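Protease (Penicillium cyclopium, PDB 5Z6O) is a subtilisin-like serine protease of the proteinase K kind that probably hydrolyses casein, gelatin and type IV collagen. Local coordinates at residues Y240-E245 against S250-R255. Numbering follows the deposited sequence.
Sequences YLMALE and SSACAR
E245 and R255 clasp each other where two consecutive helices of this subtilisin fold, joined by a short turn, cross at roughly a right angle: helix 227-245, which carries the catalytic serine at its start, and helix 249-259. The axes of the two short segments come within 10.7 Å, and their directions differ by 103°. The guanidinium is taken side-on by the carboxylate, one nitrogen to each oxygen. R255 NH1 reaches E245 OE2 at 2.8 Å. That bond is almost straight, with an N-H...O angle of 177°. R255 NE gives its hydrogen to the syn lone pair of E245 OE1 at 2.9 Å. The two side chains cross at about a right angle and their flat ends are turned 38° apart: OE2 stays in the guanidinium plane, whereas OE1 is tilted from it. R255 sends CG out anti to its own N, then bends at chi2 to present this edge; E245 comes to meet it with an extended chain. The fork fixes the rotation of the guanidinium, and NH2 is held separately by Q258 OE1.

Beneath the ion pair the contact turns apolar and buried. L241 CD1 lies 4.3 Å from R255 CG, against the aliphatic part of the arginine, and the leucine also packs on I256. F158 of strand 157-162 in the central parallel sheet touches both M242 and A252. The methionine stretches out fully beyond CB, which carries its terminal methyl CE to 4.3 Å from A252 CB.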
ATOM      1  N   TYR A 240      -3.512  10.233  -1.683  1.00  8.94           N
ATOM      2  CA  TYR A 240      -4.030  11.382  -0.953  1.00  7.44           C
ATOM      3  C   TYR A 240      -3.161  12.628  -1.161  1.00  9.58           C
ATOM      4  O   TYR A 240      -3.668  13.722  -1.451  1.00 11.31           O
ATOM      5  CB  TYR A 240      -4.096  10.982   0.506  1.00  8.12           C
ATOM      6  CG  TYR A 240      -4.477  12.071   1.451  1.00  7.89           C
ATOM      7  CD1 TYR A 240      -5.802  12.485   1.564  1.00 11.71           C
ATOM      8  CD2 TYR A 240      -3.520  12.681   2.227  1.00  7.85           C
ATOM      9  CE1 TYR A 240      -6.155  13.507   2.448  1.00 11.91           C
ATOM     10  CE2 TYR A 240      -3.863  13.687   3.164  1.00  8.27           C
ATOM     11  CZ  TYR A 240      -5.167  14.087   3.238  1.00 11.94           C
ATOM     12  OH  TYR A 240      -5.467  15.068   4.136  1.00 10.42           O
ATOM     13  N   LEU A 241      -1.835  12.490  -1.002  1.00  7.27           N
ATOM     14  CA  LEU A 241      -0.982  13.668  -1.098  1.00  7.91           C
ATOM     15  C   LEU A 241      -0.881  14.155  -2.534  1.00 12.03           C
ATOM     16  O   LEU A 241      -0.736  15.362  -2.765  1.00 10.42           O
ATOM     17  CB  LEU A 241       0.416  13.359  -0.544  1.00  9.47           C
ATOM     18  CG  LEU A 241       0.416  13.169   0.972  1.00 10.88           C
ATOM     19  CD1 LEU A 241       1.795  12.688   1.456  1.00 13.83           C
ATOM     20  CD2 LEU A 241       0.062  14.485   1.647  1.00 14.24           C
ATOM     21  N   MET A 242      -0.929  13.242  -3.505  1.00  9.30           N
ATOM     22  CA  MET A 242      -0.931  13.661  -4.900  1.00 10.46           C
ATOM     23  C   MET A 242      -2.137  14.528  -5.203  1.00 15.98           C
ATOM     24  O   MET A 242      -2.012  15.562  -5.865  1.00 14.10           O
ATOM     25  CB  MET A 242      -0.934  12.444  -5.841  1.00 12.04           C
ATOM     26  CG  MET A 242       0.402  11.736  -5.874  1.00 13.71           C
ATOM     27  SD  MET A 242       0.219  10.182  -6.846  1.00 14.85           S
ATOM     28  CE  MET A 242       1.913   9.628  -6.707  1.00 14.81           C
ATOM     29  N   ALA A 243      -3.322  14.106  -4.749  1.00 11.63           N
ATOM     30  CA  ALA A 243      -4.514  14.881  -5.078  1.00  9.92           C
ATOM     31  C   ALA A 243      -4.596  16.146  -4.237  1.00 20.00           C
ATOM     32  O   ALA A 243      -5.184  17.130  -4.686  1.00 19.12           O
ATOM     33  CB  ALA A 243      -5.778  14.038  -4.892  1.00  9.94           C
ATOM     34  N   LEU A 244      -3.992  16.148  -3.042  1.00 11.33           N
ATOM     35  CA  LEU A 244      -4.054  17.307  -2.142  1.00 11.15           C
ATOM     36  C   LEU A 244      -3.001  18.361  -2.483  1.00 16.12           C
ATOM     37  O   LEU A 244      -3.321  19.536  -2.684  1.00 18.33           O
ATOM     38  CB  LEU A 244      -3.892  16.842  -0.694  1.00 11.02           C
ATOM     39  CG  LEU A 244      -3.796  17.952   0.368  1.00 13.97           C
ATOM     40  CD1 LEU A 244      -5.125  18.672   0.449  1.00 18.37           C
ATOM     41  CD2 LEU A 244      -3.407  17.388   1.734  1.00 15.12           C
ATOM     42  N   GLU A 245      -1.735  17.971  -2.511  1.00 11.32           N
ATOM     43  CA  GLU A 245      -0.602  18.894  -2.671  1.00 14.72           C
ATOM     44  C   GLU A 245      -0.047  18.918  -4.083  1.00 20.84           C
ATOM     45  O   GLU A 245       0.794  19.770  -4.397  1.00 18.05           O
ATOM     46  CB  GLU A 245       0.552  18.498  -1.741  1.00 17.98           C
ATOM     47  CG  GLU A 245       0.188  18.420  -0.284  1.00 23.40           C
ATOM     48  CD  GLU A 245       1.367  18.026   0.595  1.00 19.92           C
ATOM     49  OE1 GLU A 245       2.402  17.564   0.071  1.00 19.80           O
ATOM     50  OE2 GLU A 245       1.239  18.155   1.820  1.00 24.29           O
ATOM     51  N   SER A 250       7.572  10.705  -8.475  1.00 18.08           N
ATOM     52  CA  SER A 250       8.997  10.591  -8.161  1.00 17.96           C
ATOM     53  C   SER A 250       9.361  11.203  -6.812  1.00 13.95           C
ATOM     54  O   SER A 250      10.359  10.788  -6.218  1.00 21.78           O
ATOM     55  CB  SER A 250       9.849  11.223  -9.284  1.00 22.15           C
ATOM     56  OG  SER A 250       9.458  12.569  -9.553  1.00 34.44           O
ATOM     57  N   SER A 251       8.558  12.130  -6.283  1.00 13.67           N
ATOM     58  CA  SER A 251       8.856  12.813  -5.023  1.00 14.07           C
ATOM     59  C   SER A 251       8.001  12.324  -3.852  1.00 13.28           C
ATOM     60  O   SER A 251       8.171  12.810  -2.716  1.00 16.11           O
ATOM     61  CB  SER A 251       8.676  14.335  -5.199  1.00 19.14           C
ATOM     62  OG  SER A 251       9.727  14.877  -6.024  1.00 31.58           O
ATOM     63  N   ALA A 252       7.060  11.405  -4.107  1.00 12.77           N
ATOM     64  CA  ALA A 252       6.057  11.092  -3.095  1.00 14.00           C
ATOM     65  C   ALA A 252       6.669  10.329  -1.922  1.00 10.12           C
ATOM     66  O   ALA A 252       6.296  10.558  -0.765  1.00 12.47           O
ATOM     67  CB  ALA A 252       4.910  10.322  -3.745  1.00 14.34           C
ATOM     68  N   CYS A 253       7.618   9.412  -2.176  1.00 10.04           N
ATOM     69  CA  CYS A 253       8.182   8.708  -1.022  1.00 11.46           C
ATOM     70  C   CYS A 253       8.927   9.689  -0.140  1.00 14.32           C
ATOM     71  O   CYS A 253       8.785   9.672   1.094  1.00 10.43           O
ATOM     72  CB  CYS A 253       9.101   7.564  -1.489  1.00 11.67           C
ATOM     73  SG  CYS A 253       9.604   6.431  -0.163  1.00 11.18           S
ATOM     74  N   ALA A 254       9.681  10.610  -0.767  1.00 10.37           N
ATOM     75  CA  ALA A 254      10.458  11.550   0.038  1.00 12.08           C
ATOM     76  C   ALA A 254       9.544  12.483   0.831  1.00  8.40           C
ATOM     77  O   ALA A 254       9.850  12.819   1.988  1.00 12.89           O
ATOM     78  CB  ALA A 254      11.396  12.369  -0.858  1.00 14.86           C
ATOM     79  N   ARG A 255       8.412  12.865   0.242  1.00 10.52           N
ATOM     80  CA  ARG A 255       7.471  13.740   0.940  1.00 11.52           C
ATOM     81  C   ARG A 255       6.799  13.016   2.113  1.00  8.36           C
ATOM     82  O   ARG A 255       6.617  13.592   3.195  1.00  9.70           O
ATOM     83  CB  ARG A 255       6.428  14.243  -0.051  1.00 12.01           C
ATOM     84  CG  ARG A 255       5.311  15.085   0.576  1.00 11.43           C
ATOM     85  CD  ARG A 255       5.855  16.342   1.248  1.00 20.22           C
ATOM     86  NE  ARG A 255       4.728  17.135   1.712  1.00 15.76           N
ATOM     87  CZ  ARG A 255       4.797  18.023   2.686  1.00 18.57           C
ATOM     88  NH1 ARG A 255       3.701  18.682   3.048  1.00 23.53           N
ATOM     89  NH2 ARG A 255       5.957  18.234   3.300  1.00 21.64           N
TER